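Ketoacyl_synth_N domain-containing protein (Photorhabdus luminescens subsp. laumondii, PDB 6SMO) probably acts as the chain-length-factor-like partner of the ketosynthase in a minimal type II polyketide synthase that builds an octaketide for anthraquinone biosynthesis. Local coordinates at residues V27-L31 / I304-L310; S158-M163 / I354-N359; F210-Q214 / G281-D285; V248-A252 / Q360-C364. Residue numbers count along the deposited sequence, not the author numbering.

Contact 1 (V27-L31 / I304-L310)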
loop_
_atom_site.group_PDB
_atom_site.type_symbol
_atom_site.label_atom_id
_atom_site.label_comp_id
_atom_site.label_asym_id
_atom_site.label_seq_id
_atom_site.Cartn_x
_atom_site.Cartn_y
_atom_site.Cartn_z
ATOM N N VAL C 27 1.131 13.234 29.562
ATOM C CA VAL C 27 2.035 14.148 28.798
ATOM C C VAL C 27 1.994 15.551 29.420
ATOM O O VAL C 27 3.059 16.197 29.454
ATOM C CB VAL C 27 1.710 14.183 27.289
ATOM C CG1 VAL C 27 1.961 12.835 26.630
ATOM C CG2 VAL C 27 0.297 14.666 26.998
ATOM N N ILE C 28 0.824 16.002 29.889
ATOM C CA ILE C 28 0.648 17.317 30.580
ATOM C C ILE C 28 1.450 17.293 31.889
ATOM O O ILE C 28 2.114 18.306 32.187
ATOM C CB ILE C 28 -0.844 17.641 30.816
ATOM C CG1 ILE C 28 -1.573 17.917 29.497
ATOM C CG2 ILE C 28 -1.005 18.800 31.791
ATOM C CD1 ILE C 28 -3.082 17.885 29.602
ATOM N N GLN C 29 1.389 16.181 32.630
ATOM C CA GLN C 29 2.116 15.978 33.915
ATOM C C GLN C 29 3.629 16.049 33.663
ATOM O O GLN C 29 4.333 16.667 34.487
ATOM C CB GLN C 29 1.733 14.642 34.554
ATOM C CG GLN C 29 2.196 14.500 35.998
ATOM C CD GLN C 29 1.792 13.181 36.609
ATOM O OE1 GLN C 29 1.819 12.138 35.959
ATOM N NE2 GLN C 29 1.420 13.218 37.877
ATOM N N LYS C 30 4.101 15.438 32.571
ATOM C CA LYS C 30 5.541 15.383 32.193
ATOM C C LYS C 30 5.976 16.722 31.578
ATOM O O LYS C 30 7.173 17.050 31.690
ATOM C CB LYS C 30 5.805 14.213 31.238
ATOM C CG LYS C 30 5.738 12.836 31.885
ATOM C CD LYS C 30 6.276 11.720 31.016
ATOM C CE LYS C 30 6.369 10.399 31.752
ATOM N NZ LYS C 30 6.870 9.314 30.875
ATOM N N LEU C 31 5.048 17.461 30.956
ATOM C CA LEU C 31 5.314 18.804 30.369
ATOM C C LEU C 31 5.569 19.810 31.500
ATOM O O LEU C 31 6.503 20.625 31.359
ATOM C CB LEU C 31 4.129 19.237 29.499
ATOM C CG LEU C 31 4.388 20.438 28.587
ATOM C CD1 LEU C 31 5.267 20.045 27.408
ATOM C CD2 LEU C 31 3.083 21.044 28.095
ATOM N N ILE C 304 6.121 23.908 21.831
ATOM C CA ILE C 304 5.902 22.760 22.762
ATOM C C ILE C 304 6.364 21.475 22.064
ATOM O O ILE C 304 5.770 21.121 21.028
ATOM C CB ILE C 304 4.428 22.695 23.216
ATOM C CG1 ILE C 304 4.112 23.805 24.223
ATOM C CG2 ILE C 304 4.082 21.319 23.771
ATOM C CD1 ILE C 304 2.636 24.036 24.459
ATOM N N ASN C 305 7.389 20.819 22.618
ATOM C CA ASN C 305 7.969 19.548 22.107
ATOM C C ASN C 305 7.412 18.382 22.933
ATOM O O ASN C 305 7.635 18.375 24.161
ATOM C CB ASN C 305 9.501 19.578 22.153
ATOM C CG ASN C 305 10.146 18.422 21.418
ATOM O OD1 ASN C 305 9.463 17.597 20.816
ATOM N ND2 ASN C 305 11.468 18.352 21.464
ATOM N N LEU C 306 6.721 17.438 22.283
ATOM C CA LEU C 306 6.106 16.244 22.930
ATOM C C LEU C 306 6.950 14.991 22.663
ATOM O O LEU C 306 6.577 13.923 23.186
ATOM C CB LEU C 306 4.684 16.047 22.395
ATOM C CG LEU C 306 3.719 17.221 22.567
ATOM C CD1 LEU C 306 2.330 16.842 22.076
ATOM C CD2 LEU C 306 3.657 17.688 24.015
ATOM N N ARG C 307 8.038 15.107 21.892
ATOM C CA ARG C 307 8.826 13.943 21.396
ATOM C C ARG C 307 9.617 13.289 22.530
ATOM O O ARG C 307 9.752 12.068 22.538
ATOM C CB ARG C 307 9.740 14.347 20.235
ATOM C CG ARG C 307 10.242 13.171 19.406
ATOM C CD ARG C 307 9.139 12.371 18.731
ATOM N NE ARG C 307 8.295 13.199 17.874
ATOM C CZ ARG C 307 6.987 13.419 18.032
ATOM N NH1 ARG C 307 6.351 14.201 17.174
ATOM N NH2 ARG C 307 6.312 12.865 19.026
ATOM N N PRO C 308 10.182 14.036 23.510
ATOM C CA PRO C 308 10.857 13.406 24.647
ATOM C C PRO C 308 9.931 12.504 25.481
ATOM O O PRO C 308 10.417 11.534 26.033
ATOM C CB PRO C 308 11.344 14.588 25.500
ATOM C CG PRO C 308 11.391 15.754 24.536
ATOM C CD PRO C 308 10.254 15.504 23.569
ATOM N N TYR C 309 8.637 12.840 25.543
ATOM C CA TYR C 309 7.610 12.161 26.376
ATOM C C TYR C 309 6.954 11.023 25.581
ATOM O O TYR C 309 6.799 9.922 26.145
ATOM C CB TYR C 309 6.569 13.169 26.874
ATOM C CG TYR C 309 7.145 14.461 27.402
ATOM C CD1 TYR C 309 8.139 14.459 28.367
ATOM C CD2 TYR C 309 6.696 15.687 26.939
ATOM C CE1 TYR C 309 8.676 15.641 28.855
ATOM C CE2 TYR C 309 7.220 16.878 27.417
ATOM C CZ TYR C 309 8.213 16.856 28.379
ATOM O OH TYR C 309 8.735 18.025 28.855
ATOM N N LEU C 310 6.673 11.275 24.302
ATOM C CA LEU C 310 5.972 10.309 23.416
ATOM C C LEU C 310 6.937 9.382 22.667
ATOM O O LEU C 310 6.465 8.364 22.182
ATOM C CB LEU C 310 5.089 11.088 22.436
ATOM C CG LEU C 310 3.900 11.816 23.052
ATOM C CD1 LEU C 310 3.165 12.626 22.001
ATOM C CD2 LEU C 310 2.952 10.837 23.718
#

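Contact 2 (S158-M163 / I354-N359)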
loop_
_atom_site.group_PDB
_atom_site.type_symbol
_atom_site.label_atom_id
_atom_site.label_comp_id
_atom_site.label_asym_id
_atom_site.label_seq_id
_atom_site.Cartn_x
_atom_site.Cartn_y
_atom_site.Cartn_z
ATOM N N SER C 158 8.713 6.972 4.868
ATOM C CA SER C 158 9.494 6.974 6.133
ATOM C C SER C 158 9.123 8.198 6.979
ATOM O O SER C 158 9.209 9.326 6.453
ATOM C CB SER C 158 10.976 6.921 5.864
ATOM O OG SER C 158 11.381 5.600 5.544
ATOM N N ASP C 159 8.682 7.958 8.221
ATOM C CA ASP C 159 8.453 8.972 9.289
ATOM C C ASP C 159 7.107 9.684 9.082
ATOM O O ASP C 159 6.337 9.752 10.060
ATOM C CB ASP C 159 9.629 9.951 9.391
ATOM C CG ASP C 159 10.961 9.266 9.662
ATOM O OD1 ASP C 159 11.033 8.493 10.638
ATOM O OD2 ASP C 159 11.912 9.498 8.889
ATOM N N VAL C 160 6.822 10.178 7.869
ATOM C CA VAL C 160 5.657 11.072 7.578
ATOM C C VAL C 160 4.538 10.296 6.865
ATOM O O VAL C 160 3.749 10.944 6.150
ATOM C CB VAL C 160 6.088 12.310 6.763
ATOM C CG1 VAL C 160 7.054 13.187 7.544
ATOM C CG2 VAL C 160 6.676 11.947 5.404
ATOM N N ALA C 161 4.440 8.977 7.074
ATOM C CA ALA C 161 3.410 8.103 6.458
ATOM C C ALA C 161 2.019 8.490 6.979
ATOM O O ALA C 161 1.128 8.759 6.149
ATOM C CB ALA C 161 3.711 6.651 6.741
ATOM N N GLY C 162 1.851 8.509 8.305
ATOM C CA GLY C 162 0.579 8.831 8.982
ATOM C C GLY C 162 0.196 10.292 8.818
ATOM O O GLY C 162 -1.015 10.582 8.799
ATOM N N MET C 163 1.188 11.181 8.708
ATOM C CA MET C 163 0.992 12.646 8.538
ATOM C C MET C 163 0.345 12.915 7.173
ATOM O O MET C 163 -0.517 13.813 7.095
ATOM C CB MET C 163 2.324 13.398 8.634
ATOM C CG MET C 163 2.179 14.829 9.115
ATOM S SD MET C 163 1.864 14.932 10.898
ATOM C CE MET C 163 1.750 16.708 11.108
ATOM N N ILE C 354 0.833 21.289 13.837
ATOM C CA ILE C 354 1.810 20.193 14.111
ATOM C C ILE C 354 2.708 20.027 12.881
ATOM O O ILE C 354 2.167 20.018 11.760
ATOM C CB ILE C 354 1.073 18.885 14.460
ATOM C CG1 ILE C 354 0.047 19.095 15.577
ATOM C CG2 ILE C 354 2.061 17.780 14.808
ATOM C CD1 ILE C 354 -1.204 18.272 15.416
ATOM N N GLN C 355 4.022 19.903 13.095
ATOM C CA GLN C 355 5.032 19.698 12.023
ATOM C C GLN C 355 5.773 18.380 12.268
ATOM O O GLN C 355 6.062 18.066 13.440
ATOM C CB GLN C 355 6.022 20.863 11.973
ATOM C CG GLN C 355 6.857 20.891 10.699
ATOM C CD GLN C 355 7.855 22.021 10.679
ATOM O OE1 GLN C 355 7.848 22.865 9.785
ATOM N NE2 GLN C 355 8.729 22.047 11.672
ATOM N N ARG C 356 6.051 17.644 11.188
ATOM C CA ARG C 356 6.930 16.445 11.169
ATOM C C ARG C 356 7.754 16.461 9.878
ATOM O O ARG C 356 7.289 17.054 8.887
ATOM C CB ARG C 356 6.105 15.157 11.262
ATOM C CG ARG C 356 5.843 14.681 12.684
ATOM C CD ARG C 356 6.198 13.217 12.855
ATOM N NE ARG C 356 7.637 13.000 12.760
ATOM C CZ ARG C 356 8.232 11.813 12.655
ATOM N NH1 ARG C 356 9.550 11.744 12.580
ATOM N NH2 ARG C 356 7.516 10.701 12.620
ATOM N N PHE C 357 8.935 15.839 9.897
ATOM C CA PHE C 357 9.785 15.641 8.693
ATOM C C PHE C 357 10.656 14.392 8.861
ATOM O O PHE C 357 10.907 13.961 10.003
ATOM C CB PHE C 357 10.604 16.897 8.380
ATOM C CG PHE C 357 11.198 17.635 9.553
ATOM C CD1 PHE C 357 12.387 17.214 10.128
ATOM C CD2 PHE C 357 10.601 18.788 10.041
ATOM C CE1 PHE C 357 12.947 17.912 11.188
ATOM C CE2 PHE C 357 11.162 19.483 11.100
ATOM C CZ PHE C 357 12.334 19.044 11.672
ATOM N N SER C 358 11.091 13.837 7.727
ATOM C CA SER C 358 11.793 12.533 7.607
ATOM C C SER C 358 13.310 12.746 7.561
ATOM O O SER C 358 13.748 13.914 7.528
ATOM C CB SER C 358 11.318 11.787 6.390
ATOM O OG SER C 358 11.793 12.407 5.204
ATOM N N ASN C 359 14.066 11.645 7.545
ATOM C CA ASN C 359 15.549 11.626 7.443
ATOM C C ASN C 359 15.967 12.049 6.030
ATOM O O ASN C 359 16.954 12.801 5.909
ATOM C CB ASN C 359 16.112 10.246 7.795
ATOM C CG ASN C 359 17.613 10.251 7.990
ATOM O OD1 ASN C 359 18.108 10.703 9.020
ATOM N ND2 ASN C 359 18.343 9.741 7.012
#

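Contact 3 (F210-Q214 / G281-D285)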
loop_
_atom_site.group_PDB
_atom_site.type_symbol
_atom_site.label_atom_id
_atom_site.label_comp_id
_atom_site.label_asym_id
_atom_site.label_seq_id
_atom_site.Cartn_x
_atom_site.Cartn_y
_atom_site.Cartn_z
ATOM N N PHE C 210 18.723 17.703 7.586
ATOM C CA PHE C 210 18.348 18.356 8.870
ATOM C C PHE C 210 19.554 18.418 9.818
ATOM O O PHE C 210 19.859 19.529 10.301
ATOM C CB PHE C 210 17.133 17.653 9.481
ATOM C CG PHE C 210 15.856 17.907 8.720
ATOM C CD1 PHE C 210 15.246 19.151 8.762
ATOM C CD2 PHE C 210 15.280 16.917 7.939
ATOM C CE1 PHE C 210 14.081 19.397 8.052
ATOM C CE2 PHE C 210 14.113 17.164 7.230
ATOM C CZ PHE C 210 13.517 18.403 7.285
ATOM N N GLY C 211 20.209 17.282 10.076
ATOM C CA GLY C 211 21.421 17.198 10.918
ATOM C C GLY C 211 21.355 16.061 11.923
ATOM O O GLY C 211 20.769 15.010 11.594
ATOM N N GLU C 212 21.941 16.265 13.109
ATOM C CA GLU C 212 22.104 15.231 14.169
ATOM C C GLU C 212 20.777 15.027 14.909
ATOM O O GLU C 212 19.985 15.987 14.986
ATOM C CB GLU C 212 23.210 15.638 15.146
ATOM C CG GLU C 212 24.598 15.622 14.531
ATOM C CD GLU C 212 25.113 14.241 14.159
ATOM O OE1 GLU C 212 25.641 14.090 13.040
ATOM O OE2 GLU C 212 24.988 13.321 14.991
ATOM N N LYS C 213 20.563 13.815 15.436
ATOM C CA LYS C 213 19.353 13.414 16.205
ATOM C C LYS C 213 19.540 13.763 17.686
ATOM O O LYS C 213 20.695 13.743 18.159
ATOM C CB LYS C 213 19.094 11.909 16.071
ATOM C CG LYS C 213 18.599 11.444 14.709
ATOM C CD LYS C 213 18.306 9.958 14.659
ATOM C CE LYS C 213 17.750 9.499 13.328
ATOM N NZ LYS C 213 16.333 9.900 13.153
ATOM N N GLN C 214 18.438 14.057 18.383
ATOM C CA GLN C 214 18.391 14.203 19.863
ATOM C C GLN C 214 18.388 12.811 20.490
ATOM O O GLN C 214 17.925 11.857 19.866
ATOM C CB GLN C 214 17.148 14.982 20.300
ATOM C CG GLN C 214 17.187 16.460 19.937
ATOM C CD GLN C 214 16.003 17.225 20.476
ATOM O OE1 GLN C 214 15.368 16.826 21.451
ATOM N NE2 GLN C 214 15.698 18.346 19.843
ATOM N N GLY C 281 10.737 17.277 16.871
ATOM C CA GLY C 281 11.461 16.982 18.123
ATOM C C GLY C 281 12.435 15.822 17.992
ATOM O O GLY C 281 12.850 15.294 19.043
ATOM N N ILE C 282 12.795 15.439 16.761
ATOM C CA ILE C 282 13.776 14.349 16.468
ATOM C C ILE C 282 15.183 14.956 16.414
ATOM O O ILE C 282 16.079 14.424 17.100
ATOM C CB ILE C 282 13.423 13.614 15.158
ATOM C CG1 ILE C 282 12.022 12.996 15.197
ATOM C CG2 ILE C 282 14.485 12.578 14.811
ATOM C CD1 ILE C 282 11.853 11.878 16.206
ATOM N N TYR C 283 15.358 16.024 15.629
ATOM C CA TYR C 283 16.673 16.620 15.268
ATOM C C TYR C 283 16.912 17.910 16.065
ATOM O O TYR C 283 15.935 18.585 16.447
ATOM C CB TYR C 283 16.743 16.848 13.756
ATOM C CG TYR C 283 16.515 15.600 12.942
ATOM C CD1 TYR C 283 17.550 14.717 12.680
ATOM C CD2 TYR C 283 15.257 15.282 12.453
ATOM C CE1 TYR C 283 17.347 13.560 11.944
ATOM C CE2 TYR C 283 15.035 14.132 11.714
ATOM C CZ TYR C 283 16.085 13.266 11.458
ATOM O OH TYR C 283 15.874 12.131 10.731
ATOM N N ASP C 284 18.191 18.234 16.284
ATOM C CA ASP C 284 18.668 19.326 17.175
ATOM C C ASP C 284 18.380 20.698 16.549
ATOM O O ASP C 284 17.952 21.603 17.291
ATOM C CB ASP C 284 20.168 19.191 17.461
ATOM C CG ASP C 284 20.551 17.928 18.215
ATOM O OD1 ASP C 284 19.735 16.985 18.239
ATOM O OD2 ASP C 284 21.668 17.897 18.769
ATOM N N ASP C 285 18.609 20.839 15.239
ATOM C CA ASP C 285 18.669 22.146 14.528
ATOM C C ASP C 285 17.264 22.685 14.223
ATOM O O ASP C 285 17.181 23.848 13.784
ATOM C CB ASP C 285 19.487 22.026 13.238
ATOM C CG ASP C 285 20.946 21.663 13.459
ATOM O OD1 ASP C 285 21.495 22.044 14.514
ATOM O OD2 ASP C 285 21.524 21.000 12.576
#

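Contact 4 (V248-A252 / Q360-C364)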
loop_
_atom_site.group_PDB
_atom_site.type_symbol
_atom_site.label_atom_id
_atom_site.label_comp_id
_atom_site.label_asym_id
_atom_site.label_seq_id
_atom_site.Cartn_x
_atom_site.Cartn_y
_atom_site.Cartn_z
ATOM N N VAL C 248 0.034 20.534 4.686
ATOM C CA VAL C 248 1.312 20.851 3.982
ATOM C C VAL C 248 2.072 19.539 3.756
ATOM O O VAL C 248 2.198 18.760 4.721
ATOM C CB VAL C 248 2.141 21.868 4.790
ATOM C CG1 VAL C 248 3.589 21.942 4.332
ATOM C CG2 VAL C 248 1.506 23.250 4.764
ATOM N N ASP C 249 2.547 19.309 2.527
ATOM C CA ASP C 249 3.300 18.090 2.124
ATOM C C ASP C 249 4.317 18.471 1.042
ATOM O O ASP C 249 3.930 18.522 -0.142
ATOM C CB ASP C 249 2.348 16.987 1.652
ATOM C CG ASP C 249 3.007 15.632 1.443
ATOM O OD1 ASP C 249 4.142 15.445 1.930
ATOM O OD2 ASP C 249 2.378 14.771 0.798
ATOM N N TYR C 250 5.564 18.734 1.447
ATOM C CA TYR C 250 6.686 19.140 0.559
ATOM C C TYR C 250 7.933 18.315 0.894
ATOM O O TYR C 250 7.908 17.530 1.863
ATOM C CB TYR C 250 6.949 20.643 0.685
ATOM C CG TYR C 250 5.867 21.512 0.097
ATOM C CD1 TYR C 250 5.881 21.877 -1.239
ATOM C CD2 TYR C 250 4.817 21.964 0.879
ATOM C CE1 TYR C 250 4.885 22.672 -1.783
ATOM C CE2 TYR C 250 3.812 22.760 0.353
ATOM C CZ TYR C 250 3.845 23.115 -0.983
ATOM O OH TYR C 250 2.859 23.898 -1.508
ATOM N N PHE C 251 8.987 18.492 0.091
ATOM C CA PHE C 251 10.295 17.795 0.206
ATOM C C PHE C 251 11.428 18.817 0.071
ATOM O O PHE C 251 11.220 19.871 -0.563
ATOM C CB PHE C 251 10.404 16.696 -0.854
ATOM C CG PHE C 251 11.501 15.693 -0.602
ATOM C CD1 PHE C 251 11.307 14.639 0.278
ATOM C CD2 PHE C 251 12.726 15.802 -1.240
ATOM C CE1 PHE C 251 12.315 13.716 0.513
ATOM C CE2 PHE C 251 13.733 14.879 -1.003
ATOM C CZ PHE C 251 13.526 13.838 -0.127
ATOM N N ALA C 252 12.587 18.506 0.660
ATOM C CA ALA C 252 13.817 19.331 0.639
ATOM C C ALA C 252 15.010 18.448 0.277
ATOM O O ALA C 252 15.529 17.734 1.132
ATOM C CB ALA C 252 14.006 19.998 1.980
ATOM N N GLN C 360 15.241 11.582 5.007
ATOM C CA GLN C 360 15.555 11.812 3.568
ATOM C C GLN C 360 15.274 13.273 3.192
ATOM O O GLN C 360 15.908 13.759 2.232
ATOM C CB GLN C 360 14.764 10.844 2.686
ATOM C CG GLN C 360 15.230 9.399 2.802
ATOM C CD GLN C 360 16.595 9.185 2.198
ATOM O OE1 GLN C 360 17.561 8.878 2.894
ATOM N NE2 GLN C 360 16.689 9.355 0.890
ATOM N N GLY C 361 14.354 13.938 3.903
ATOM C CA GLY C 361 14.161 15.401 3.843
ATOM C C GLY C 361 12.754 15.819 3.443
ATOM O O GLY C 361 12.638 16.780 2.659
ATOM N N HIS C 362 11.720 15.157 3.974
ATOM C CA HIS C 362 10.295 15.559 3.816
ATOM C C HIS C 362 10.025 16.807 4.663
ATOM O O HIS C 362 10.854 17.115 5.535
ATOM C CB HIS C 362 9.341 14.418 4.202
ATOM C CG HIS C 362 9.161 13.388 3.140
ATOM N ND1 HIS C 362 10.030 12.326 2.986
ATOM C CD2 HIS C 362 8.215 13.246 2.187
ATOM C CE1 HIS C 362 9.631 11.578 1.978
ATOM N NE2 HIS C 362 8.520 12.121 1.472
ATOM N N VAL C 363 8.920 17.506 4.388
ATOM C CA VAL C 363 8.358 18.591 5.248
ATOM C C VAL C 363 6.830 18.474 5.207
ATOM O O VAL C 363 6.235 18.869 4.184
ATOM C CB VAL C 363 8.826 19.996 4.813
ATOM C CG1 VAL C 363 8.128 21.093 5.603
ATOM C CG2 VAL C 363 10.335 20.153 4.914
ATOM N N CYS C 364 6.233 17.940 6.276
ATOM C CA CYS C 364 4.770 17.723 6.423
ATOM C C CYS C 364 4.261 18.476 7.657
ATOM O O CYS C 364 4.980 18.500 8.674
ATOM C CB CYS C 364 4.452 16.238 6.534
ATOM S SG CYS C 364 4.952 15.290 5.072
#

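Contact 1 (V27-L31 / I304-L310)
The last turn of helix 20-31 meets the chain where it leaves strand 302-304 and coils into the short helix 307-310. The backbones come closest at V27 and Y309, whose CA atoms are 6.4 Å apart. Each segment is tied within itself: L31 N donates to V27 O (2.8 Å), and L310 N donates to L306 O (2.9 Å). N305 OD1 accepts from R307 N at 3.1 Å, a capping bond over the first turn of helix 307-310. What passes between the segments is mostly apolar packing, burying 368 Å² in all. Y309 contributes most. Its CA-to-CB bond points at helix 20-31, and one face of its ring lies against the end of that helix, at K30 CB and L31 N: K30 CB lies 4.1 Å from the Y309 ring centroid and 26° off the normal, a CH-pi contact. L31 reaches round the same ring, with CD1 3.7 Å from Y309 CE2, and that methyl also approaches I304 CG2 (4.0 Å) and L306 CD2 (4.4 Å). One turn earlier, V27 CG1 packs on L310 CD2 at 3.7 Å. Helix 319-329 adjoins this apolar layer through L324, which touches V27. H14 binds the carbonyl of L310, while I304 shares backbone hydrogen bonds with F277 of strand 275-278, so the contact joins helix 20-31 to the border of the sheet.

Contact 2 (S158-M163 / I354-N359)
One weak hydrogen bond links the segments directly: N359 N donates to D159 OD2 over 3.3 Å. R356 reaches the same residue, its NH2 lying 3.0 Å from D159 O, but the angle is too poor for a hydrogen bond. D159 OD1 and R356 NH1, 4.1 Å apart, are too far for a salt bridge; the guanidinium makes its salt bridge with D280. S158 OG and N bond D166 and S168 of the ketosynthase partner chain, while S158 O sits 3.2 Å from S358 CB. D159 has positive phi (80°) and lies just before V160, the N-cap residue of helix 161-175. In the thiolase fold of ketosynthases this tight bend normally carries the nucleophilic cysteine, so an aspartate here is consistent with a subunit that does not itself condense. Beyond the bend the contact turns apolar. V160 CG1 leans on the backbone where strand 351-356 ends, 3.8 Å from F357 CA. Farther back along strand 351-356, M163, bent at chi2 (p), brings its CE to I354 CG2 at 3.9 Å and I354 O at 3.4 Å. V160 and M163 also touch C364 of the adjoining strand 362-369, while I354 packs on A325 of helix 319-329.

Contact 3 (F210-Q214 / G281-D285)
Two loops are pinned by a single beta bridge between K213 and Y283, whose CA atoms are 4.3 Å apart. Q214 N donates to I282 O (2.7 Å) and D284 N to E212 O (3.2 Å). K213 is extended through chi2 and chi3 (both t) and bends at chi4 (m), which runs it alongside Y283 and brings NZ within 3.3 Å of Y283 OH, a weak hydrogen bond; the hydroxyl also bonds N359. F210 covers the tyrosine differently: its CB sits over the ring face, 4.1 Å from Y283 CG, while the two rings are nearly parallel (23°) but slid apart, with centroids separated by 5.8 Å. A t chi2 extends Q214 so that NE2 gives a weak hydrogen bond to Y283 O (3.4 Å). At G211 the backbone angles (134/-146) would jam a CB against the preceding carbonyl, and it would also collide with D285 OD2. The bridge thus joins the connection from helix 192-204 to strand 218-229 with the turn between strand 275-278 and helix 286-296, and F210 stacks on F357 just past the end of strand 351-356.

Contact 4 (V248-A252 / Q360-C364)
Q360 lies in the turn before strand 362-369, and its carbonyl O is 3.4 Å from F251 CZ. At G361 the backbone (122/42) suits a residue without a side chain, since a CB would clash with A252 O; the G361 carbonyl accepts from A252 N at 2.6 Å and lies over one face of the F251 ring. H362 opens the strand opposite F251 in a non-hydrogen-bonded pair, CA atoms 4.2 Å apart. The edge of F251 meets the imidazole face of H362 in a T-shaped stack, centroids 4.9 Å apart and planes at 89°. H362 NE2 binds the carbonyl of V184 of the ketosynthase partner chain, and ND1 binds S358. This is antiparallel pairing in the sheet of a thiolase fold: the segments' strand axes run at 169°, 4.5 Å apart at closest approach. V363 pairs with Y250 through both backbone bonds, Y250 N to V363 O (2.8 Å) and V363 N to Y250 O (2.7 Å). Their side chains take the opposite face from F251 and H362, where T261 of helix 255-261 touches both. C364 returns to the F251 side facing D249, its SG 3.2 Å from D249 OD1, while its CA makes a CA-H...O contact with V248 O (3.3 Å). The D249 carboxylate bonds Y168 and Q164, and also S183 of the partner chain.

How the contacts relate
Contacts 2 and 4 are the buried pair, with centres about 8 Å apart; each uses one of the neighbouring strands 351-356 (contact 2) and 362-369 (contact 4), joined where R356 N meets C364 O at 2.9 Å. Contact 4 is backbone pairing within the sheet, whereas contact 2 lays the start of a helix against it, largely by side-chain packing. Both also meet the ketosynthase partner. Contacts 1 and 3 are only partly buried and touch no other protein chain: the first is mainly apolar, the second bridges loops by backbone bonds. They meet where R307 CG packs 3.4 Å from G281 O. F210 links contact 3 inward, its CZ lying 3.4 Å from H362 O of contact 4.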